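Proabylysin (PDB 4JIU) is a soluble zinc metallopeptidase zymogen of the minigluzincin type, which probably hydrolyses peptide bonds once its blocked zinc site is freed. Local coordinates at residues R24-K27 against A31-S34; G38-D43 against A63-E68; E50-F55 against E93-T98; I57-L62 against K82-E87. The protein carries 1 engineered substitution. One frame throughout, in Å; residues are numbered along the deposited sequence.

Contact 1 (R24-K27 against A31-S34)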
loop_
_atom_site.group_PDB
_atom_site.type_symbol
_atom_site.label_atom_id
_atom_site.label_comp_id
_atom_site.label_asym_id
_atom_site.label_seq_id
_atom_site.Cartn_x
_atom_site.Cartn_y
_atom_site.Cartn_z
ATOM N N ARG A 24 -12.515 0.994 5.790
ATOM C CA ARG A 24 -13.001 0.922 7.153
ATOM C C ARG A 24 -12.276 1.965 7.967
ATOM O O ARG A 24 -11.077 2.144 7.746
ATOM C CB ARG A 24 -12.679 -0.435 7.816
ATOM C CG ARG A 24 -13.279 -1.623 7.141
ATOM C CD ARG A 24 -14.716 -1.848 7.522
ATOM N NE ARG A 24 -15.183 -3.141 7.033
ATOM C CZ ARG A 24 -15.504 -3.464 5.789
ATOM N NH1 ARG A 24 -15.404 -2.495 4.897
ATOM N NH2 ARG A 24 -15.917 -4.702 5.474
ATOM N N PRO A 25 -12.934 2.602 8.923
ATOM C CA PRO A 25 -12.221 3.531 9.775
ATOM C C PRO A 25 -11.266 2.774 10.686
ATOM O O PRO A 25 -11.631 1.867 11.410
ATOM C CB PRO A 25 -13.348 4.190 10.551
ATOM C CG PRO A 25 -14.487 3.188 10.571
ATOM C CD PRO A 25 -14.376 2.476 9.247
ATOM N N LEU A 26 -10.018 3.198 10.655
ATOM C CA LEU A 26 -8.959 2.602 11.438
ATOM C C LEU A 26 -8.453 3.637 12.444
ATOM O O LEU A 26 -8.374 4.815 12.130
ATOM C CB LEU A 26 -7.769 2.177 10.557
ATOM C CG LEU A 26 -8.074 1.184 9.441
ATOM C CD1 LEU A 26 -6.838 1.011 8.567
ATOM C CD2 LEU A 26 -8.534 -0.117 10.045
ATOM N N LYS A 27 -8.089 3.202 13.626
ATOM C CA LYS A 27 -7.637 4.115 14.664
ATOM C C LYS A 27 -6.148 4.398 14.503
ATOM O O LYS A 27 -5.650 5.508 14.412
ATOM C CB LYS A 27 -7.944 3.476 16.018
ATOM C CG LYS A 27 -7.436 4.308 17.193
ATOM C CD LYS A 27 -7.911 3.728 18.507
ATOM C CE LYS A 27 -6.865 3.867 19.598
ATOM N NZ LYS A 27 -6.857 2.677 20.501
ATOM N N ALA A 31 -3.766 2.041 6.814
ATOM C CA ALA A 31 -3.877 0.874 5.939
ATOM C C ALA A 31 -3.204 -0.300 6.577
ATOM O O ALA A 31 -2.185 -0.159 7.237
ATOM C CB ALA A 31 -3.234 1.182 4.604
ATOM N N ARG A 32 -3.773 -1.481 6.296
ATOM C CA ARG A 32 -3.154 -2.725 6.763
ATOM C C ARG A 32 -3.627 -3.885 5.872
ATOM O O ARG A 32 -4.509 -3.669 5.060
ATOM C CB ARG A 32 -3.498 -2.997 8.205
ATOM C CG ARG A 32 -4.982 -3.286 8.371
ATOM C CD ARG A 32 -5.351 -3.626 9.776
ATOM N NE ARG A 32 -6.774 -3.791 9.997
ATOM C CZ ARG A 32 -7.454 -3.377 11.046
ATOM N NH1 ARG A 32 -6.904 -2.739 12.083
ATOM N NH2 ARG A 32 -8.768 -3.571 11.181
ATOM N N VAL A 33 -3.009 -5.034 5.989
ATOM C CA VAL A 33 -3.393 -6.216 5.240
ATOM C C VAL A 33 -3.844 -7.333 6.167
ATOM O O VAL A 33 -3.540 -7.405 7.347
ATOM C CB VAL A 33 -2.261 -6.761 4.349
ATOM C CG1 VAL A 33 -1.830 -5.666 3.364
ATOM C CG2 VAL A 33 -1.109 -7.329 5.118
ATOM N N SER A 34 -4.527 -8.290 5.520
ATOM C CA SER A 34 -4.687 -9.642 6.040
ATOM C C SER A 34 -3.973 -10.614 5.071
ATOM O O SER A 34 -4.387 -10.734 3.902
ATOM C CB SER A 34 -6.135 -10.096 6.142
ATOM O OG SER A 34 -6.227 -11.461 6.471
#
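A loop-on-strand contact at the rim of the small mixed sheet joins L26, in the loop after strand 20-23, to A31 and R32 at the start of strand 31-34. Strand 31-34 is an outermost strand, antiparallel to 39-42, which lies between it and 20-23, so the loop passes over one end of the sheet. No hydrogen bond links the two segments. L26 does the work with its two methyl groups. CD1 sits against the backbone of A31, 3.7 Å from A31 N, while A31 turns its own methyl away, toward I57 and E61 of helix 51-67. The other methyl, CD2, lies over one face of the R32 guanidinium. The leucine reaches across because its CG lies anti to the carbonyl carbon (chi1 -58°). T41 of the central strand also touches L26, and the carboxylate of D43 takes the hydrogen bond of L26 N, which ties the loop to the sheet. Replacing L26 by an alanine would probably uncover that face of the guanidinium and leave the group freer to swing. R32 begins turned between its backbone N and carbonyl carbon (chi1 67°), then runs extended to NE, bringing its flat end back toward the loop. Its side chain also comes near V105, the last residue, which binds zinc through a C-terminal carboxylate oxygen. At the centre of the guanidinium, R32 CZ lies 3.6 Å from L26 CD2.

Contact 2 (G38-D43 against A63-E68). With ZN (zinc ion), chain B.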
loop_
_atom_site.group_PDB
_atom_site.type_symbol
_atom_site.label_atom_id
_atom_site.label_comp_id
_atom_site.label_asym_id
_atom_site.label_seq_id
_atom_site.Cartn_x
_atom_site.Cartn_y
_atom_site.Cartn_z
ATOM N N GLY A 38 -6.173 -12.261 2.323
ATOM C CA GLY A 38 -5.875 -11.590 1.082
ATOM C C GLY A 38 -6.687 -10.308 0.922
ATOM O O GLY A 38 -7.379 -10.115 -0.083
ATOM N N THR A 39 -6.575 -9.426 1.913
ATOM C CA THR A 39 -7.299 -8.165 1.889
ATOM C C THR A 39 -6.338 -7.019 2.220
ATOM O O THR A 39 -5.332 -7.194 2.902
ATOM C CB THR A 39 -8.475 -8.121 2.873
ATOM O OG1 THR A 39 -7.967 -8.241 4.231
ATOM C CG2 THR A 39 -9.475 -9.241 2.593
ATOM N N ILE A 40 -6.724 -5.869 1.723
ATOM C CA ILE A 40 -6.117 -4.586 2.086
ATOM C C ILE A 40 -7.238 -3.722 2.653
ATOM O O ILE A 40 -8.233 -3.527 1.954
ATOM C CB ILE A 40 -5.443 -3.896 0.908
ATOM C CG1 ILE A 40 -4.341 -4.738 0.265
ATOM C CG2 ILE A 40 -4.991 -2.506 1.364
ATOM C CD1 ILE A 40 -3.810 -4.233 -1.047
ATOM N N THR A 41 -7.103 -3.261 3.879
ATOM C CA THR A 41 -8.078 -2.350 4.476
ATOM C C THR A 41 -7.481 -0.974 4.545
ATOM O O THR A 41 -6.352 -0.786 5.010
ATOM C CB THR A 41 -8.453 -2.878 5.865
ATOM O OG1 THR A 41 -9.018 -4.194 5.756
ATOM C CG2 THR A 41 -9.506 -1.975 6.489
ATOM N N LEU A 42 -8.247 0.020 4.059
ATOM C CA LEU A 42 -7.832 1.384 3.966
ATOM C C LEU A 42 -8.783 2.236 4.801
ATOM O O LEU A 42 -10.006 2.074 4.690
ATOM C CB LEU A 42 -7.940 1.924 2.535
ATOM C CG LEU A 42 -7.198 1.097 1.453
ATOM C CD1 LEU A 42 -7.581 1.657 0.099
ATOM C CD2 LEU A 42 -5.715 1.082 1.731
ATOM N N ASP A 43 -8.244 3.173 5.516
ATOM C CA ASP A 43 -9.056 4.208 6.179
ATOM C C ASP A 43 -9.660 5.115 5.123
ATOM O O ASP A 43 -9.013 5.363 4.112
ATOM C CB ASP A 43 -8.191 5.004 7.129
ATOM C CG ASP A 43 -8.988 5.987 7.937
ATOM O OD1 ASP A 43 -9.171 7.126 7.454
ATOM O OD2 ASP A 43 -9.457 5.622 9.037
ATOM N N ALA A 63 2.999 -5.264 -1.405
ATOM C CA ALA A 63 4.330 -5.760 -1.179
ATOM C C ALA A 63 4.413 -6.600 0.077
ATOM O O ALA A 63 5.114 -7.620 0.115
ATOM C CB ALA A 63 5.345 -4.612 -1.153
ATOM N N HIS A 64 3.675 -6.233 1.118
ATOM C CA HIS A 64 3.611 -7.071 2.330
ATOM C C HIS A 64 3.085 -8.440 1.964
ATOM O O HIS A 64 3.611 -9.479 2.342
ATOM C CB HIS A 64 2.731 -6.439 3.400
ATOM C CG HIS A 64 3.421 -5.423 4.232
ATOM N ND1 HIS A 64 4.521 -5.750 5.016
ATOM C CD2 HIS A 64 3.163 -4.115 4.455
ATOM C CE1 HIS A 64 4.900 -4.637 5.643
ATOM N NE2 HIS A 64 4.108 -3.606 5.330
ATOM N N LEU A 65 1.981 -8.468 1.239
ATOM C CA LEU A 65 1.318 -9.701 0.870
ATOM C C LEU A 65 2.229 -10.536 -0.022
ATOM O O LEU A 65 2.363 -11.762 0.194
ATOM C CB LEU A 65 0.001 -9.419 0.157
ATOM C CG LEU A 65 -1.110 -8.876 1.030
ATOM C CD1 LEU A 65 -2.319 -8.510 0.134
ATOM C CD2 LEU A 65 -1.527 -9.810 2.122
ATOM N N LYS A 66 2.830 -9.943 -1.029
ATOM C CA LYS A 66 3.659 -10.694 -1.966
ATOM C C LYS A 66 4.929 -11.223 -1.331
ATOM O O LYS A 66 5.329 -12.341 -1.578
ATOM C CB LYS A 66 3.976 -9.823 -3.142
ATOM C CG LYS A 66 4.668 -10.640 -4.254
ATOM C CD LYS A 66 4.868 -9.687 -5.443
ATOM C CE LYS A 66 5.252 -10.456 -6.688
ATOM N NZ LYS A 66 6.658 -10.940 -6.502
ATOM N N ALA A 67 5.629 -10.366 -0.591
ATOM C CA ALA A 67 6.844 -10.760 0.103
ATOM C C ALA A 67 6.573 -11.619 1.312
ATOM O O ALA A 67 7.524 -12.185 1.884
ATOM C CB ALA A 67 7.671 -9.517 0.447
ATOM N N GLU A 68 5.337 -11.739 1.757
ATOM C CA GLU A 68 4.886 -12.608 2.826
ATOM C C GLU A 68 5.586 -12.266 4.126
ATOM O O GLU A 68 6.088 -13.087 4.869
ATOM C CB GLU A 68 5.023 -14.093 2.458
ATOM C CG GLU A 68 4.133 -14.465 1.249
ATOM C CD GLU A 68 4.153 -15.933 0.956
ATOM O OE1 GLU A 68 5.277 -16.463 0.934
ATOM O OE2 GLU A 68 3.121 -16.571 0.697
HETATM ZN ZN ZN B . 4.471 -1.741 5.943
#
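L65 points from helix 51-67 toward strand 39-42 and lays one methyl, CD1, against both the backbone and the side chain of the strand. L65 CD1 comes within 4.3 Å of I40 CG1 and lies equally far, 4.3 Å, from T39 O, thus spanning two successive residues. I40 sets out across the line to the helix, and CG1 is the part of it that L65 meets. Side chain to side chain the touch is apolar and fairly loose, with no hydrogen bond between the segments. One residue earlier, H64 faces another way and binds the zinc ion, with H64 NE2 2.0 Å from the metal. Its CG, anti to the carbonyl carbon and beside the backbone N (chi1 -83°), starts the ring toward the metal. Its other ring nitrogen, ND1, is hydrogen-bonded to T69 O, which fixes how the imidazole is turned. H60, H72 and a C-terminal carboxylate oxygen of V105, the last residue, complete the metal site. The helix ends in a Schellman motif, and the strand opens with a G1 beta bulge at G38 and T39. V33 of strand 31-34 touches both I40 and L65, and F76 of helix 74-80 meets the ring of H64.

Contact 3 (E50-F55 against E93-T98)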
loop_
_atom_site.group_PDB
_atom_site.type_symbol
_atom_site.label_atom_id
_atom_site.label_comp_id
_atom_site.label_asym_id
_atom_site.label_seq_id
_atom_site.Cartn_x
_atom_site.Cartn_y
_atom_site.Cartn_z
ATOM N N GLU A 50 -3.582 12.257 -3.077
ATOM C CA GLU A 50 -3.233 12.322 -4.489
ATOM C C GLU A 50 -3.019 10.898 -5.054
ATOM O O GLU A 50 -2.737 9.980 -4.324
ATOM C CB GLU A 50 -1.977 13.129 -4.740
ATOM C CG GLU A 50 -1.645 14.458 -4.112
ATOM C CD GLU A 50 -2.354 15.608 -4.809
ATOM O OE1 GLU A 50 -2.061 16.762 -4.459
ATOM O OE2 GLU A 50 -3.189 15.252 -5.667
ATOM N N GLU A 51 -3.126 10.754 -6.379
ATOM C CA GLU A 51 -3.035 9.416 -6.967
ATOM C C GLU A 51 -1.729 8.728 -6.631
ATOM O O GLU A 51 -1.758 7.534 -6.376
ATOM C CB GLU A 51 -3.214 9.402 -8.505
ATOM C CG GLU A 51 -4.607 9.533 -8.969
ATOM C CD GLU A 51 -4.840 9.446 -10.462
ATOM O OE1 GLU A 51 -3.999 9.959 -11.233
ATOM O OE2 GLU A 51 -5.895 8.853 -10.804
ATOM N N GLU A 52 -0.580 9.431 -6.700
ATOM C CA GLU A 52 0.675 8.736 -6.434
ATOM C C GLU A 52 0.726 8.250 -5.005
ATOM O O GLU A 52 1.317 7.206 -4.723
ATOM C CB GLU A 52 1.871 9.683 -6.758
ATOM C CG GLU A 52 3.223 9.043 -6.543
ATOM C CD GLU A 52 4.487 9.834 -6.833
ATOM O OE1 GLU A 52 5.627 9.236 -7.014
ATOM O OE2 GLU A 52 4.363 11.088 -6.807
ATOM N N GLU A 53 0.168 9.018 -4.057
ATOM C CA GLU A 53 0.140 8.629 -2.657
ATOM C C GLU A 53 -0.787 7.425 -2.439
ATOM O O GLU A 53 -0.430 6.525 -1.720
ATOM C CB GLU A 53 -0.263 9.795 -1.775
ATOM C CG GLU A 53 0.646 10.977 -1.788
ATOM C CD GLU A 53 0.057 12.329 -1.447
ATOM O OE1 GLU A 53 -1.156 12.478 -1.228
ATOM O OE2 GLU A 53 0.902 13.264 -1.438
ATOM N N MET A 54 -1.961 7.455 -3.062
ATOM C CA MET A 54 -2.842 6.262 -2.985
ATOM C C MET A 54 -2.149 5.037 -3.572
ATOM O O MET A 54 -2.229 3.941 -3.030
ATOM C CB MET A 54 -4.139 6.530 -3.760
ATOM C CG MET A 54 -5.054 7.528 -3.137
ATOM S SD MET A 54 -6.666 7.656 -3.970
ATOM C CE MET A 54 -6.331 9.082 -4.987
ATOM N N PHE A 55 -1.518 5.242 -4.730
ATOM C CA PHE A 55 -0.824 4.137 -5.377
ATOM C C PHE A 55 0.297 3.614 -4.468
ATOM O O PHE A 55 0.503 2.408 -4.389
ATOM C CB PHE A 55 -0.264 4.571 -6.737
ATOM C CG PHE A 55 0.061 3.418 -7.653
ATOM C CD1 PHE A 55 -0.925 2.499 -8.027
ATOM C CD2 PHE A 55 1.358 3.268 -8.150
ATOM C CE1 PHE A 55 -0.637 1.489 -8.891
ATOM C CE2 PHE A 55 1.620 2.229 -9.062
ATOM C CZ PHE A 55 0.626 1.355 -9.407
ATOM N N GLU A 93 5.988 8.504 1.599
ATOM C CA GLU A 93 5.587 8.291 2.971
ATOM C C GLU A 93 5.582 9.573 3.790
ATOM O O GLU A 93 4.664 9.799 4.561
ATOM C CB GLU A 93 6.513 7.288 3.650
ATOM C CG GLU A 93 6.269 5.872 3.237
ATOM C CD GLU A 93 7.059 4.875 4.061
ATOM O OE1 GLU A 93 7.075 3.726 3.620
ATOM O OE2 GLU A 93 7.663 5.143 5.125
ATOM N N ASP A 94 6.571 10.385 3.594
ATOM C CA ASP A 94 6.641 11.652 4.324
ATOM C C ASP A 94 5.464 12.529 3.957
ATOM O O ASP A 94 4.892 13.213 4.812
ATOM C CB ASP A 94 7.968 12.351 4.026
ATOM C CG ASP A 94 9.187 11.773 4.713
ATOM O OD1 ASP A 94 9.008 10.933 5.632
ATOM O OD2 ASP A 94 10.363 12.083 4.403
ATOM N N ARG A 95 5.130 12.587 2.672
ATOM C CA ARG A 95 3.963 13.394 2.247
ATOM C C ARG A 95 2.693 12.914 2.907
ATOM O O ARG A 95 1.833 13.690 3.331
ATOM C CB ARG A 95 3.881 13.419 0.710
ATOM C CG ARG A 95 5.098 14.067 0.034
ATOM C CD ARG A 95 5.007 14.087 -1.475
ATOM N NE ARG A 95 6.240 14.535 -2.088
ATOM C CZ ARG A 95 6.447 14.654 -3.402
ATOM N NH1 ARG A 95 5.471 14.303 -4.233
ATOM N NH2 ARG A 95 7.599 15.080 -3.879
ATOM N N ILE A 96 2.471 11.616 2.922
ATOM C CA ILE A 96 1.279 11.036 3.508
ATOM C C ILE A 96 1.209 11.312 4.986
ATOM O O ILE A 96 0.180 11.715 5.535
ATOM C CB ILE A 96 1.231 9.516 3.243
ATOM C CG1 ILE A 96 1.072 9.262 1.755
ATOM C CG2 ILE A 96 0.135 8.896 4.084
ATOM C CD1 ILE A 96 1.335 7.829 1.367
ATOM N N MET A 97 2.330 11.165 5.684
ATOM C CA MET A 97 2.377 11.486 7.108
ATOM C C MET A 97 2.117 12.964 7.356
ATOM O O MET A 97 1.396 13.272 8.305
ATOM C CB MET A 97 3.736 11.112 7.698
ATOM C CG MET A 97 3.870 11.675 9.093
ATOM S SD MET A 97 2.841 10.917 10.327
ATOM C CE MET A 97 2.869 12.102 11.676
ATOM N N THR A 98 2.662 13.851 6.535
ATOM C CA THR A 98 2.384 15.277 6.721
ATOM C C THR A 98 0.894 15.521 6.641
ATOM O O THR A 98 0.321 16.271 7.415
ATOM C CB THR A 98 3.138 16.063 5.657
ATOM O OG1 THR A 98 4.537 15.957 5.997
ATOM C CG2 THR A 98 2.742 17.525 5.644
HETATM O O HOH W 1 2.332 13.779 -3.842
#
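Two helices meet here steeply, E52 and E53 near the start of helix 51-67 facing R95 and I96 of helix 88-100; the short axes approach to 10.1 Å with 104° between their directions. E50 stands at the N-cap, and its backbone N donates to E53 OE1 (3.1 Å) in one of the two conformers of E53, from above the carboxylate plane. E52 comes next, its OE2 4.3 Å from R95 NH1 and well out of the guanidinium plane, so any attraction is probably between charges alone; the closer mates are R88 for E52 and E91 for R95. E53 carries most of the contact. Its CG lies anti to the carbonyl carbon (chi1 -62°) and the chain stretches on, passing alongside I96 in the opposite direction, with E53 CB 3.8 Å from I96 CG1. Beyond, E53 OE2 rests 3.7 Å from R95 CB. In the same conformer E53 OE2 accepts a hydrogen bond from a water 2.8 Å away, and the water accepts one from R95 NH1, lying in the guanidinium plane. I96 also sets its CD1 against E53 O. With I96 cut back to an alanine, a gap is likely to open beside E53 CB and E53 O. This is a helix-helix crossing with an apolar inner side and a charged outer rim, joining helix 88-100 to the N-terminal end of the zinc-binding HExxH helix.

Contact 4 (I57-L62 against K82-E87). With ZN (zinc ion), chain B.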
loop_
_atom_site.group_PDB
_atom_site.type_symbol
_atom_site.label_atom_id
_atom_site.label_comp_id
_atom_site.label_asym_id
_atom_site.label_seq_id
_atom_site.Cartn_x
_atom_site.Cartn_y
_atom_site.Cartn_z
ATOM N N ILE A 57 0.378 3.576 -1.198
ATOM C CA ILE A 57 -0.217 2.754 -0.161
ATOM C C ILE A 57 -0.567 1.363 -0.687
ATOM O O ILE A 57 -0.299 0.368 -0.022
ATOM C CB ILE A 57 -1.433 3.472 0.474
ATOM C CG1 ILE A 57 -0.968 4.737 1.211
ATOM C CG2 ILE A 57 -2.199 2.517 1.364
ATOM C CD1 ILE A 57 -2.056 5.651 1.598
ATOM N N LEU A 58 -1.208 1.300 -1.846
ATOM C CA LEU A 58 -1.556 0.017 -2.425
ATOM C C LEU A 58 -0.335 -0.824 -2.696
ATOM O O LEU A 58 -0.330 -2.036 -2.436
ATOM C CB LEU A 58 -2.400 0.221 -3.680
ATOM C CG LEU A 58 -3.806 0.760 -3.422
ATOM C CD1 LEU A 58 -4.507 1.015 -4.751
ATOM C CD2 LEU A 58 -4.661 -0.145 -2.583
ATOM N N ILE A 59 0.714 -0.241 -3.289
ATOM C CA ILE A 59 1.945 -0.955 -3.572
ATOM C C ILE A 59 2.590 -1.425 -2.275
ATOM O O ILE A 59 3.059 -2.590 -2.239
ATOM C CB ILE A 59 2.882 -0.098 -4.422
ATOM C CG1 ILE A 59 2.416 0.042 -5.878
ATOM C CG2 ILE A 59 4.323 -0.603 -4.342
ATOM C CD1 ILE A 59 2.563 -1.214 -6.706
ATOM N N HIS A 60 2.648 -0.582 -1.268
ATOM C CA HIS A 60 3.230 -0.945 0.014
ATOM C C HIS A 60 2.508 -2.132 0.594
ATOM O O HIS A 60 3.119 -3.110 1.073
ATOM C CB HIS A 60 3.209 0.290 0.918
ATOM C CG HIS A 60 3.812 0.036 2.271
ATOM N ND1 HIS A 60 5.006 0.602 2.651
ATOM C CD2 HIS A 60 3.446 -0.662 3.371
ATOM C CE1 HIS A 60 5.329 0.244 3.888
ATOM N NE2 HIS A 60 4.377 -0.574 4.345
ATOM N N GLU A 61 1.178 -2.046 0.626
ATOM C CA GLU A 61 0.417 -3.142 1.229
ATOM C C GLU A 61 0.476 -4.441 0.402
ATOM O O GLU A 61 0.639 -5.514 0.940
ATOM C CB GLU A 61 -0.999 -2.708 1.526
ATOM C CG GLU A 61 -1.092 -1.549 2.504
ATOM C CD GLU A 61 -0.428 -1.799 3.834
ATOM O OE1 GLU A 61 -0.202 -2.919 4.298
ATOM O OE2 GLU A 61 -0.103 -0.755 4.477
ATOM N N LEU A 62 0.424 -4.316 -0.927
ATOM C CA LEU A 62 0.573 -5.458 -1.792
ATOM C C LEU A 62 1.967 -6.073 -1.615
ATOM O O LEU A 62 2.091 -7.303 -1.674
ATOM C CB LEU A 62 0.383 -5.150 -3.281
ATOM C CG LEU A 62 -1.054 -4.931 -3.713
ATOM C CD1 LEU A 62 -1.096 -4.370 -5.114
ATOM C CD2 LEU A 62 -1.876 -6.214 -3.643
ATOM N N LYS A 82 9.756 -1.665 -7.672
ATOM C CA LYS A 82 9.245 -1.837 -9.043
ATOM C C LYS A 82 8.455 -0.626 -9.511
ATOM O O LYS A 82 8.273 -0.467 -10.732
ATOM C CB LYS A 82 8.395 -3.132 -9.153
ATOM C CG LYS A 82 9.250 -4.355 -8.879
ATOM C CD LYS A 82 8.378 -5.601 -8.858
ATOM C CE LYS A 82 9.174 -6.864 -8.713
ATOM N NZ LYS A 82 8.275 -8.038 -8.640
ATOM N N VAL A 83 8.038 0.234 -8.599
ATOM C CA VAL A 83 7.327 1.456 -8.910
ATOM C C VAL A 83 8.103 2.678 -8.383
ATOM O O VAL A 83 8.270 3.602 -9.166
ATOM C CB VAL A 83 5.909 1.480 -8.288
ATOM C CG1 VAL A 83 5.256 2.817 -8.525
ATOM C CG2 VAL A 83 5.104 0.356 -8.899
ATOM N N PHE A 84 8.519 2.642 -7.114
ATOM C CA PHE A 84 9.075 3.825 -6.457
ATOM C C PHE A 84 10.580 3.653 -6.294
ATOM O O PHE A 84 10.996 2.887 -5.416
ATOM C CB PHE A 84 8.410 4.003 -5.099
ATOM C CG PHE A 84 6.924 4.258 -5.226
ATOM C CD1 PHE A 84 6.008 3.217 -5.132
ATOM C CD2 PHE A 84 6.418 5.511 -5.474
ATOM C CE1 PHE A 84 4.657 3.396 -5.282
ATOM C CE2 PHE A 84 5.076 5.762 -5.606
ATOM C CZ PHE A 84 4.190 4.679 -5.524
ATOM N N PRO A 85 11.413 4.251 -7.134
ATOM C CA PRO A 85 12.853 3.988 -7.101
ATOM C C PRO A 85 13.559 4.736 -6.004
ATOM O O PRO A 85 13.199 5.854 -5.656
ATOM C CB PRO A 85 13.311 4.495 -8.493
ATOM C CG PRO A 85 12.373 5.645 -8.811
ATOM C CD PRO A 85 11.046 5.211 -8.207
ATOM N N GLY A 86 14.606 4.152 -5.449
ATOM C CA GLY A 86 15.552 4.924 -4.667
ATOM C C GLY A 86 14.917 5.501 -3.437
ATOM O O GLY A 86 14.336 4.833 -2.591
ATOM N N GLU A 87 15.067 6.813 -3.276
ATOM C CA GLU A 87 14.548 7.542 -2.159
ATOM C C GLU A 87 13.070 7.881 -2.275
ATOM O O GLU A 87 12.504 8.512 -1.358
ATOM C CB GLU A 87 15.412 8.792 -1.908
ATOM C CG GLU A 87 16.873 8.398 -1.616
ATOM C CD GLU A 87 17.780 9.488 -2.161
ATOM O OE1 GLU A 87 17.274 10.142 -3.117
ATOM O OE2 GLU A 87 18.922 9.672 -1.700
HETATM ZN ZN ZN B . 4.471 -1.741 5.943
#
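The irregular loop 82-87 runs past the middle of helix 51-67, its backbone nearest at I59 and V83, whose CA atoms are 8.0 Å apart. Side chains bridge that distance, and no hydrogen bond does. I59 points at the loop and meets two partners there. Its CG1 lies anti to the carbonyl carbon (chi1 -73°) and the chain bends again at chi2, which carries the terminal methyl to V83; I59 CD1 lies 3.7 Å from V83 CG2. The beta carbon and CG2 meet the phenylalanine, and CG1 touches both partners. I59 CB stands 4.0 Å from F84 CE1, near the ring plane, so the isoleucine meets the edge of F84 and not its face. I59 CG2 touches the same ring carbon, F84 CE1, at 4.1 Å. V83 in turn covers one face of the F84 ring with its CG1, offset toward the rim, while Y56 meets this ring edge-to-face. F55 packs on both V83 and F84, extending the apolar patch along the helix. The ring of H60, which follows I59, leads off from the loop, its CG anti to the backbone N (chi1 -179°). That torsion brings H60 NE2 to 2.0 Å from the zinc ion, and Y56 OH is hydrogen-bonded to H60 ND1, a second-shell bond that fixes the rotation of the imidazole. I59 and H60 thus give one helix an apolar side for the loop and a metal-binding side, as in the HExxH helix of zinc metallopeptidases; the C-terminal carboxylate on the metal is consistent with a zymogen held closed by its own C-terminus.

Overall arrangement
Helix 51-67 is shared by contacts 2, 3 and 4, which take its C-terminal end, its N-terminal end and its middle; contact 1 pairs a loop with an outermost strand of the sheet, yet A31 and V33 reach the same helix through I57 and E61. Contacts 2 and 4 are buried and apolar between side chains, and each carries a zinc-binding histidine on the helix beside the packing residue. Contacts 1 and 3 lie farther out, partly buried, and both bring in an arginine: a methyl covers its guanidinium in the first, whereas water and carboxylates meet it in the other. Contacts 1 and 2 join through neighbouring strands, and contacts 3 and 4 through F55 on V83.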